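Local coordinates for G-protein interacting protein 1 (Dictyostelium discoideum, PDB 5Z1N), which probably binds heterotrimeric G proteins, including their beta/gamma subunits, and through this C-terminal, TNFAIP8-like helical part holds phospholipid in a pocket, at residues A[46-51]-A[111-116]; A[104-109]-A[124-129]; A[73-78]-A[95-100]. All blocks are in the same frame, centred on the assembly; numbering follows the deposited sequence.

Contact 1: residues A[46-51]-A[111-116]; sequences IKVFFY and TLLTPF. With PEF (di-palmitoyl-3-sn-phosphatidylethanolamine), chain B.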
# COMPACT_ATOMS: atom_id res chain seq x y z
N ILE A 46 7.58 -7.58 -6.59
CA ILE A 46 8.39 -8.63 -7.19
C ILE A 46 9.86 -8.24 -7.20
O ILE A 46 10.74 -9.05 -6.90
CB ILE A 46 7.89 -8.95 -8.62
CG1 ILE A 46 6.53 -9.66 -8.56
CG2 ILE A 46 8.91 -9.79 -9.38
CD1 ILE A 46 6.37 -10.58 -7.39
N LYS A 47 10.16 -6.97 -7.53
CA LYS A 47 11.56 -6.54 -7.56
C LYS A 47 12.17 -6.57 -6.16
O LYS A 47 13.28 -7.09 -5.97
CB LYS A 47 11.67 -5.15 -8.18
CG LYS A 47 13.10 -4.74 -8.54
CD LYS A 47 13.49 -5.20 -9.94
CE LYS A 47 14.58 -4.31 -10.56
NZ LYS A 47 15.16 -4.87 -11.81
N VAL A 48 11.47 -6.01 -5.17
CA VAL A 48 12.01 -6.00 -3.80
C VAL A 48 12.28 -7.42 -3.33
O VAL A 48 13.37 -7.73 -2.82
CB VAL A 48 11.05 -5.27 -2.85
CG1 VAL A 48 11.56 -5.38 -1.42
CG2 VAL A 48 10.90 -3.82 -3.25
N PHE A 49 11.30 -8.31 -3.49
CA PHE A 49 11.49 -9.71 -3.10
C PHE A 49 12.65 -10.34 -3.86
O PHE A 49 13.40 -11.15 -3.30
CB PHE A 49 10.20 -10.50 -3.33
CG PHE A 49 9.06 -10.09 -2.44
CD1 PHE A 49 9.26 -9.90 -1.09
CD2 PHE A 49 7.79 -9.91 -2.96
CE1 PHE A 49 8.21 -9.53 -0.26
CE2 PHE A 49 6.74 -9.54 -2.14
CZ PHE A 49 6.95 -9.35 -0.79
N PHE A 50 12.81 -9.98 -5.13
CA PHE A 50 13.88 -10.55 -5.94
C PHE A 50 15.24 -10.19 -5.38
O PHE A 50 16.12 -11.05 -5.25
CB PHE A 50 13.75 -10.07 -7.39
CG PHE A 50 14.87 -10.53 -8.28
CD1 PHE A 50 14.82 -11.77 -8.90
CD2 PHE A 50 15.98 -9.72 -8.51
CE1 PHE A 50 15.85 -12.19 -9.73
CE2 PHE A 50 17.01 -10.14 -9.33
CZ PHE A 50 16.95 -11.37 -9.94
N TYR A 51 15.45 -8.91 -5.04
CA TYR A 51 16.77 -8.53 -4.55
C TYR A 51 16.99 -8.86 -3.09
O TYR A 51 18.14 -8.93 -2.64
CB TYR A 51 17.01 -7.04 -4.80
CG TYR A 51 17.19 -6.76 -6.27
CD1 TYR A 51 18.37 -7.09 -6.92
CD2 TYR A 51 16.17 -6.19 -7.01
CE1 TYR A 51 18.53 -6.85 -8.27
CE2 TYR A 51 16.32 -5.95 -8.34
CZ TYR A 51 17.50 -6.27 -8.98
OH TYR A 51 17.63 -6.02 -10.33
N THR A 111 14.78 4.75 -2.01
CA THR A 111 16.17 4.57 -1.63
C THR A 111 16.57 3.11 -1.79
O THR A 111 17.67 2.80 -2.24
CB THR A 111 16.39 5.05 -0.20
OG1 THR A 111 16.17 6.47 -0.15
CG2 THR A 111 17.81 4.75 0.26
N LEU A 112 15.64 2.20 -1.48
CA LEU A 112 15.97 0.78 -1.57
C LEU A 112 16.22 0.36 -3.01
O LEU A 112 17.07 -0.49 -3.27
CB LEU A 112 14.84 -0.05 -0.96
CG LEU A 112 15.21 -1.46 -0.49
CD1 LEU A 112 16.26 -1.40 0.60
CD2 LEU A 112 13.97 -2.19 -0.01
N LEU A 113 15.49 0.95 -3.96
CA LEU A 113 15.48 0.40 -5.31
C LEU A 113 16.25 1.25 -6.30
O LEU A 113 16.34 0.87 -7.48
CB LEU A 113 14.03 0.21 -5.78
CG LEU A 113 13.33 -0.95 -5.07
CD1 LEU A 113 11.86 -1.04 -5.47
CD2 LEU A 113 14.05 -2.27 -5.33
N THR A 114 16.83 2.36 -5.85
CA THR A 114 17.66 3.19 -6.73
C THR A 114 18.79 2.42 -7.41
O THR A 114 19.00 2.64 -8.62
CB THR A 114 18.19 4.38 -5.93
OG1 THR A 114 17.11 5.28 -5.65
CG2 THR A 114 19.27 5.12 -6.71
N PRO A 115 19.54 1.53 -6.74
CA PRO A 115 20.60 0.80 -7.46
C PRO A 115 20.09 -0.19 -8.49
O PRO A 115 20.92 -0.74 -9.24
CB PRO A 115 21.35 0.07 -6.33
CG PRO A 115 20.96 0.77 -5.08
CD PRO A 115 19.56 1.22 -5.30
N PHE A 116 18.78 -0.45 -8.57
CA PHE A 116 18.25 -1.50 -9.44
C PHE A 116 17.17 -1.05 -10.41
O PHE A 116 16.91 -1.77 -11.38
CB PHE A 116 17.69 -2.65 -8.59
CG PHE A 116 18.55 -3.02 -7.42
CD1 PHE A 116 18.21 -2.62 -6.14
CD2 PHE A 116 19.71 -3.75 -7.60
CE1 PHE A 116 19.01 -2.96 -5.05
CE2 PHE A 116 20.51 -4.09 -6.53
CZ PHE A 116 20.16 -3.70 -5.25
C2 PEF B . 3.85 -11.69 0.62
C1 PEF B . 5.26 -11.91 1.15
N PEF B . 6.90 -13.93 6.49
C3 PEF B . 2.82 -12.44 1.44
C4 PEF B . 7.49 -12.74 4.47
C5 PEF B . 8.00 -13.31 5.78
C10 PEF B . 2.84 -9.78 -0.40
C11 PEF B . 2.69 -8.29 -0.57
C12 PEF B . 1.23 -7.87 -0.72
C13 PEF B . 1.15 -6.36 -0.55
C14 PEF B . -0.23 -5.78 -0.83
C15 PEF B . -0.28 -4.35 -0.29
C16 PEF B . -1.59 -3.65 -0.64
C17 PEF B . -1.80 -2.40 0.21
C18 PEF B . -0.54 -1.55 0.29
C19 PEF B . -0.88 -0.06 0.29
C20 PEF B . -1.95 0.29 1.32
C21 PEF B . -3.07 1.10 0.68
C22 PEF B . -4.21 1.35 1.66
C23 PEF B . -5.47 1.80 0.93
C24 PEF B . -6.57 2.17 1.92
C25 PEF B . -7.88 2.45 1.21
C30 PEF B . 1.49 -10.87 2.80
C31 PEF B . 1.25 -10.13 4.09
C32 PEF B . 1.68 -8.67 3.94
C33 PEF B . 3.19 -8.55 3.86
C34 PEF B . 3.59 -7.30 3.07
C35 PEF B . 5.09 -7.05 3.15
C36 PEF B . 5.57 -6.23 1.95
C37 PEF B . 6.93 -5.58 2.22
C38 PEF B . 7.48 -4.93 0.96
C39 PEF B . 7.85 -3.47 1.19
C40 PEF B . 8.44 -2.82 -0.06
C41 PEF B . 7.46 -2.83 -1.23
C42 PEF B . 6.20 -2.02 -0.94
C43 PEF B . 5.34 -1.89 -2.19
C44 PEF B . 4.06 -1.12 -1.92
C45 PEF B . 3.34 -0.81 -3.21
O4 PEF B . 2.36 -10.56 -1.21
O5 PEF B . 0.74 -10.73 1.85
O2 PEF B . 3.57 -10.30 0.74
O3 PEF B . 2.64 -11.75 2.66
O1P PEF B . 6.89 -15.23 1.76
O2P PEF B . 7.86 -12.79 1.80
O3P PEF B . 5.36 -13.20 1.75
O4P PEF B . 6.70 -13.71 3.78
P PEF B . 6.80 -13.78 2.18

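Contact 2: residues A[104-109]-A[124-129]; sequences EAEQET and LIRNTF. With PEF (di-palmitoyl-3-sn-phosphatidylethanolamine), chain B.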
# COMPACT_ATOMS: atom_id res chain seq x y z
N GLU A 104 6.76 8.28 3.99
CA GLU A 104 8.04 7.76 4.47
C GLU A 104 8.37 6.45 3.77
O GLU A 104 9.45 6.31 3.18
CB GLU A 104 8.01 7.60 5.99
CG GLU A 104 9.15 6.79 6.57
CD GLU A 104 10.49 7.50 6.52
OE1 GLU A 104 10.54 8.68 6.13
OE2 GLU A 104 11.50 6.85 6.87
N ALA A 105 7.40 5.53 3.73
CA ALA A 105 7.63 4.27 3.03
C ALA A 105 8.05 4.54 1.59
O ALA A 105 9.04 3.99 1.10
CB ALA A 105 6.38 3.39 3.08
N GLU A 106 7.33 5.46 0.92
CA GLU A 106 7.67 5.81 -0.45
C GLU A 106 9.15 6.15 -0.55
O GLU A 106 9.91 5.49 -1.27
CB GLU A 106 6.81 6.99 -0.92
CG GLU A 106 7.14 7.47 -2.33
CD GLU A 106 6.37 8.71 -2.73
OE1 GLU A 106 5.27 8.94 -2.19
OE2 GLU A 106 6.86 9.47 -3.59
N GLN A 107 9.58 7.13 0.25
CA GLN A 107 10.96 7.58 0.15
C GLN A 107 11.92 6.42 0.37
O GLN A 107 12.84 6.21 -0.43
CB GLN A 107 11.20 8.71 1.15
CG GLN A 107 10.40 9.96 0.83
CD GLN A 107 10.44 11.00 1.92
OE1 GLN A 107 10.74 10.69 3.08
NE2 GLN A 107 10.14 12.24 1.57
N GLU A 108 11.64 5.59 1.38
CA GLU A 108 12.60 4.54 1.67
C GLU A 108 12.58 3.49 0.58
O GLU A 108 13.65 2.98 0.20
CB GLU A 108 12.34 3.95 3.05
CG GLU A 108 12.69 4.92 4.17
CD GLU A 108 14.06 5.56 3.98
OE1 GLU A 108 15.02 4.85 3.63
OE2 GLU A 108 14.16 6.80 4.18
N THR A 109 11.41 3.21 0.01
CA THR A 109 11.38 2.26 -1.09
C THR A 109 12.21 2.80 -2.25
O THR A 109 13.00 2.07 -2.86
CB THR A 109 9.94 1.97 -1.52
OG1 THR A 109 9.24 1.39 -0.42
CG2 THR A 109 9.92 0.98 -2.68
N LEU A 124 7.87 5.59 -11.18
CA LEU A 124 6.74 4.69 -10.99
C LEU A 124 6.49 4.43 -9.51
O LEU A 124 5.34 4.44 -9.05
CB LEU A 124 6.98 3.38 -11.74
CG LEU A 124 5.90 2.30 -11.74
CD1 LEU A 124 5.90 1.58 -13.08
CD2 LEU A 124 6.10 1.30 -10.61
N ILE A 125 7.56 4.19 -8.74
CA ILE A 125 7.40 4.04 -7.29
C ILE A 125 6.73 5.27 -6.71
O ILE A 125 5.76 5.17 -5.93
CB ILE A 125 8.77 3.79 -6.62
CG1 ILE A 125 9.38 2.48 -7.11
CG2 ILE A 125 8.61 3.78 -5.11
CD1 ILE A 125 10.79 2.29 -6.65
N ARG A 126 7.22 6.46 -7.08
CA ARG A 126 6.67 7.70 -6.53
C ARG A 126 5.19 7.85 -6.85
O ARG A 126 4.39 8.20 -5.98
CB ARG A 126 7.46 8.90 -7.05
CG ARG A 126 8.88 9.00 -6.51
CD ARG A 126 9.45 10.40 -6.70
NE ARG A 126 9.31 10.86 -8.08
CZ ARG A 126 10.25 10.72 -9.01
NH1 ARG A 126 11.40 10.14 -8.71
NH2 ARG A 126 10.03 11.17 -10.24
N ASN A 127 4.81 7.62 -8.11
CA ASN A 127 3.41 7.79 -8.50
C ASN A 127 2.52 6.78 -7.81
O ASN A 127 1.40 7.11 -7.37
CB ASN A 127 3.27 7.66 -10.02
CG ASN A 127 3.80 8.87 -10.76
OD1 ASN A 127 3.89 9.96 -10.21
ND2 ASN A 127 4.14 8.67 -12.03
N THR A 128 2.99 5.54 -7.69
CA THR A 128 2.18 4.50 -7.06
C THR A 128 1.94 4.81 -5.59
O THR A 128 0.79 4.82 -5.13
CB THR A 128 2.88 3.14 -7.22
OG1 THR A 128 3.04 2.87 -8.62
CG2 THR A 128 2.05 2.04 -6.59
N PHE A 129 3.01 5.10 -4.84
CA PHE A 129 2.84 5.43 -3.43
C PHE A 129 2.07 6.73 -3.25
O PHE A 129 1.32 6.87 -2.27
CB PHE A 129 4.21 5.56 -2.75
CG PHE A 129 4.72 4.27 -2.17
CD1 PHE A 129 4.41 3.90 -0.87
CD2 PHE A 129 5.55 3.44 -2.91
CE1 PHE A 129 4.89 2.73 -0.33
CE2 PHE A 129 6.04 2.26 -2.38
CZ PHE A 129 5.71 1.91 -1.08
C2 PEF B . 3.85 -11.69 0.62
C1 PEF B . 5.26 -11.91 1.15
N PEF B . 6.90 -13.93 6.49
C3 PEF B . 2.82 -12.44 1.44
C4 PEF B . 7.49 -12.74 4.47
C5 PEF B . 8.00 -13.31 5.78
C10 PEF B . 2.84 -9.78 -0.40
C11 PEF B . 2.69 -8.29 -0.57
C12 PEF B . 1.23 -7.87 -0.72
C13 PEF B . 1.15 -6.36 -0.55
C14 PEF B . -0.23 -5.78 -0.83
C15 PEF B . -0.28 -4.35 -0.29
C16 PEF B . -1.59 -3.65 -0.64
C17 PEF B . -1.80 -2.40 0.21
C18 PEF B . -0.54 -1.55 0.29
C19 PEF B . -0.88 -0.06 0.29
C20 PEF B . -1.95 0.29 1.32
C21 PEF B . -3.07 1.10 0.68
C22 PEF B . -4.21 1.35 1.66
C23 PEF B . -5.47 1.80 0.93
C24 PEF B . -6.57 2.17 1.92
C25 PEF B . -7.88 2.45 1.21
C30 PEF B . 1.49 -10.87 2.80
C31 PEF B . 1.25 -10.13 4.09
C32 PEF B . 1.68 -8.67 3.94
C33 PEF B . 3.19 -8.55 3.86
C34 PEF B . 3.59 -7.30 3.07
C35 PEF B . 5.09 -7.05 3.15
C36 PEF B . 5.57 -6.23 1.95
C37 PEF B . 6.93 -5.58 2.22
C38 PEF B . 7.48 -4.93 0.96
C39 PEF B . 7.85 -3.47 1.19
C40 PEF B . 8.44 -2.82 -0.06
C41 PEF B . 7.46 -2.83 -1.23
C42 PEF B . 6.20 -2.02 -0.94
C43 PEF B . 5.34 -1.89 -2.19
C44 PEF B . 4.06 -1.12 -1.92
C45 PEF B . 3.34 -0.81 -3.21
O4 PEF B . 2.36 -10.56 -1.21
O5 PEF B . 0.74 -10.73 1.85
O2 PEF B . 3.57 -10.30 0.74
O3 PEF B . 2.64 -11.75 2.66
O1P PEF B . 6.89 -15.23 1.76
O2P PEF B . 7.86 -12.79 1.80
O3P PEF B . 5.36 -13.20 1.75
O4P PEF B . 6.70 -13.71 3.78
P PEF B . 6.80 -13.78 2.18
O HOH W 1 2.97 8.25 -0.54

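Contact 3: residues A[73-78]-A[95-100]; sequences FNHLDR and LEKAST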
# COMPACT_ATOMS: atom_id res chain seq x y z
N PHE A 73 -0.33 1.28 8.14
CA PHE A 73 -1.42 0.34 8.36
C PHE A 73 -2.12 0.65 9.67
O PHE A 73 -3.36 0.76 9.72
CB PHE A 73 -0.89 -1.10 8.36
CG PHE A 73 -0.28 -1.54 7.05
CD1 PHE A 73 -0.47 -0.81 5.89
CD2 PHE A 73 0.48 -2.71 6.99
CE1 PHE A 73 0.09 -1.23 4.69
CE2 PHE A 73 1.04 -3.12 5.80
CZ PHE A 73 0.85 -2.38 4.64
N ASN A 74 -1.33 0.90 10.71
CA ASN A 74 -1.90 1.12 12.03
C ASN A 74 -2.85 2.30 12.01
O ASN A 74 -3.98 2.22 12.49
CB ASN A 74 -0.78 1.33 13.04
CG ASN A 74 -1.25 1.22 14.48
OD1 ASN A 74 -2.19 0.50 14.79
ND2 ASN A 74 -0.57 1.95 15.36
N HIS A 75 -2.42 3.40 11.37
CA HIS A 75 -3.27 4.59 11.38
C HIS A 75 -4.54 4.34 10.58
O HIS A 75 -5.63 4.74 11.01
CB HIS A 75 -2.50 5.80 10.84
CG HIS A 75 -1.43 6.28 11.77
ND1 HIS A 75 -1.72 6.91 12.96
CD2 HIS A 75 -0.08 6.24 11.69
CE1 HIS A 75 -0.59 7.23 13.58
NE2 HIS A 75 0.42 6.84 12.82
N LEU A 76 -4.42 3.62 9.47
CA LEU A 76 -5.62 3.26 8.73
C LEU A 76 -6.55 2.44 9.62
O LEU A 76 -7.75 2.72 9.71
CB LEU A 76 -5.26 2.49 7.46
CG LEU A 76 -4.57 3.33 6.38
CD1 LEU A 76 -4.02 2.44 5.28
CD2 LEU A 76 -5.53 4.36 5.80
N ASP A 77 -5.98 1.49 10.37
CA ASP A 77 -6.79 0.71 11.30
C ASP A 77 -7.49 1.63 12.28
O ASP A 77 -8.71 1.53 12.48
CB ASP A 77 -5.92 -0.31 12.03
CG ASP A 77 -6.75 -1.27 12.87
OD1 ASP A 77 -6.44 -1.42 14.07
OD2 ASP A 77 -7.71 -1.86 12.34
N ARG A 78 -6.75 2.59 12.85
CA ARG A 78 -7.37 3.53 13.78
C ARG A 78 -8.53 4.25 13.12
O ARG A 78 -9.64 4.29 13.66
CB ARG A 78 -6.33 4.53 14.29
CG ARG A 78 -5.22 3.92 15.12
CD ARG A 78 -4.33 5.00 15.70
NE ARG A 78 -3.24 4.45 16.50
CZ ARG A 78 -2.23 5.17 16.97
NH1 ARG A 78 -2.17 6.47 16.72
NH2 ARG A 78 -1.28 4.59 17.69
N LEU A 95 -6.07 10.19 9.36
CA LEU A 95 -5.75 9.77 8.00
C LEU A 95 -4.48 10.45 7.51
O LEU A 95 -3.65 9.82 6.83
CB LEU A 95 -6.94 10.08 7.08
CG LEU A 95 -8.17 9.19 7.27
CD1 LEU A 95 -9.32 9.66 6.39
CD2 LEU A 95 -7.84 7.73 6.98
N GLU A 96 -4.31 11.72 7.86
CA GLU A 96 -3.08 12.42 7.50
C GLU A 96 -1.86 11.65 7.98
O GLU A 96 -0.90 11.47 7.22
CB GLU A 96 -3.08 13.83 8.10
CG GLU A 96 -1.96 14.71 7.59
CD GLU A 96 -2.26 16.19 7.77
OE1 GLU A 96 -3.15 16.52 8.58
OE2 GLU A 96 -1.60 17.01 7.10
N LYS A 97 -1.89 11.16 9.22
CA LYS A 97 -0.74 10.41 9.72
C LYS A 97 -0.49 9.18 8.86
O LYS A 97 0.65 8.92 8.45
CB LYS A 97 -0.95 10.03 11.18
CG LYS A 97 -0.82 11.23 12.12
CD LYS A 97 -0.79 10.82 13.58
CE LYS A 97 -0.52 12.03 14.47
NZ LYS A 97 -0.23 11.63 15.87
N ALA A 98 -1.56 8.46 8.51
CA ALA A 98 -1.42 7.35 7.57
C ALA A 98 -0.71 7.81 6.31
O ALA A 98 0.31 7.24 5.90
CB ALA A 98 -2.78 6.75 7.24
N SER A 99 -1.21 8.91 5.72
CA SER A 99 -0.61 9.41 4.49
C SER A 99 0.86 9.72 4.71
O SER A 99 1.72 9.29 3.93
CB SER A 99 -1.37 10.64 4.00
OG SER A 99 -0.93 11.04 2.71
N THR A 100 1.17 10.40 5.81
CA THR A 100 2.55 10.76 6.06
C THR A 100 3.40 9.51 6.23
O THR A 100 4.49 9.42 5.65
CB THR A 100 2.65 11.67 7.29
OG1 THR A 100 1.99 12.91 7.00
CG2 THR A 100 4.10 11.94 7.65

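Contact 1: residues A[46-51]-A[111-116]
Tyr51 lays one face of its ring against the ring of Phe116, the aromatic end of a contact that joins helix 31-53 to the last part of helix 92-113 and the turn that follows it, which carries Phe116, in this all-helical, TNFAIP8-like lipid-binding fold. The pair is a face-to-face stack: the centroids lie 4.0 Å apart and the planes are tilted by 21°. Overlap is greatest near one side of each ring, since CD2 of Phe116 sits over the rim of Tyr51 rather than its middle, 3.4 Å from Tyr51 CE1, and the two side chains run past each other in opposite directions. Both rings are also backed on their far faces by a sequence neighbour, Tyr51 by CD2 of Phe50 and Phe116 by CB of Pro115, so a short layered column forms with the stack at its middle.

Lys47 borders this column. Its CG stands anti to the backbone N (chi1 -167°) and lies in plane at the edge of the Tyr51 ring. Farther out the chain is bent at chi2, and its CE reaches the carbonyl O of Phe116 at 3.5 Å. The ammonium group then makes a hydrogen bond within its own helix, Lys47 NZ to Tyr51 OH at 3.1 Å, which ties the lysine tip to the hydroxyl of the stacked ring.

On the buried side the contact is purely aliphatic. CG2 of Val48 meets CD1 of Leu113 at 3.7 Å, the two side chains crossing at about a right angle. One residue along the helix from Val48, Phe49 belongs to the pocket of the bound phosphatidylethanolamine, and its CZ comes within 3.6 Å of lipid atom C1.

Contact 2: residues A[104-109]-A[124-129]
Phe129 lies with one ring face against the backbone of Glu106, joining helices 92-113 and 119-132, consecutive helices of the TNFAIP8-like bundle that run antiparallel here (167°, local axes 9.5 Å apart). The evidence for the face is a CH-pi contact: Glu106 CA stands 3.9 Å from the Phe129 ring centroid and 16° off its normal.

Glu106 is extended, with CG anti to the backbone N (chi1 178°), and its methylenes run alongside Phe129 in the opposite sense, CB to CB at 3.5 Å. Beyond CG the carboxylate passes Phe129 CB and reaches the backbone of the facing helix, OE2 resting 3.4 Å from Arg126 CA, while OE1 forms a salt bridge with Lys103. The charged ends of Glu106 and Arg126 are not in contact, OE2 and NE being 5.3 Å apart, and the end of the arginine leads away.

Thr109 borders the other end of the ring. With OG1 anti to the carbonyl carbon, the hydroxyl donates to Ala105 O of its own helix from above the carbonyl plane, an oxygen that also accepts from Thr109 N. Its CG2, anti to the backbone N, packs on CG2 of Ile125. Ala105 CB touches CE1 of the same ring. Phe129 thus has protein over one face and also reaches the phosphatidylethanolamine pocket, where its CZ lies 3.6 Å from acyl-chain carbon C44.

Contact 3: residues A[73-78]-A[95-100]
Helical segments 73-78 and 95-100 pack nearly antiparallel, with a signed crossing angle of -162° and local axes 8.0 Å apart at closest approach. Their backbones come nearest at His75 and Ala98, whose CA atoms are 5.1 Å apart, and the small alanine side chain at this point is consistent with so close an approach. Ala98 CB fits between two residues of the facing helix, 3.7 Å from His75 CB and 3.9 Å from Leu76 CD2.

Toward the surface, Lys97 lies across the imidazole of His75. Its CB sits over the centre of the ring, 3.6 Å from the centroid and only 7° off the normal, which defines a CH-pi contact. The first torsion (chi1 -73°) sets CG anti to the carbonyl carbon; beyond it the extended chain brings CD to 3.6 Å from His75 CE1, before the ammonium end leads away. The contact with the imidazole is therefore made by methylenes rather than by the charge.

On the inner side Leu76 CD2 also meets Leu95 CD2, and helix 135-144 adds Phe138 against both Leu76 and Ala98. Leu76 touches the bound phosphatidylethanolamine as well. Antiparallel helices of this kind, with Leu76 on the lipid side, are consistent with the TNFAIP8-like fold, a helical bundle around a hydrophobic pocket.

Overall arrangement
All three contacts use helix 92-113, each with a different partner: helix 59-81 in contact 3, helix 119-132 in contact 2 and helix 31-53 in contact 1. Along the long helix they follow in the order 3, 2, 1. Both segments of contact 3 precede contact 2, while the second segment of contact 1 falls between the two of contact 2. The centres of contacts 1 and 2 are about 12 Å apart, and the two meet where Leu113 CD1 packs on Ile125 CD1 at 3.7 Å. Contacts 1 and 3, centres about 25 Å apart, lie across the chain's centre. In each contact the partner helix, packed on helix 92-113, supplies a phosphatidylethanolamine pocket residue (Phe49, Phe129, Leu76).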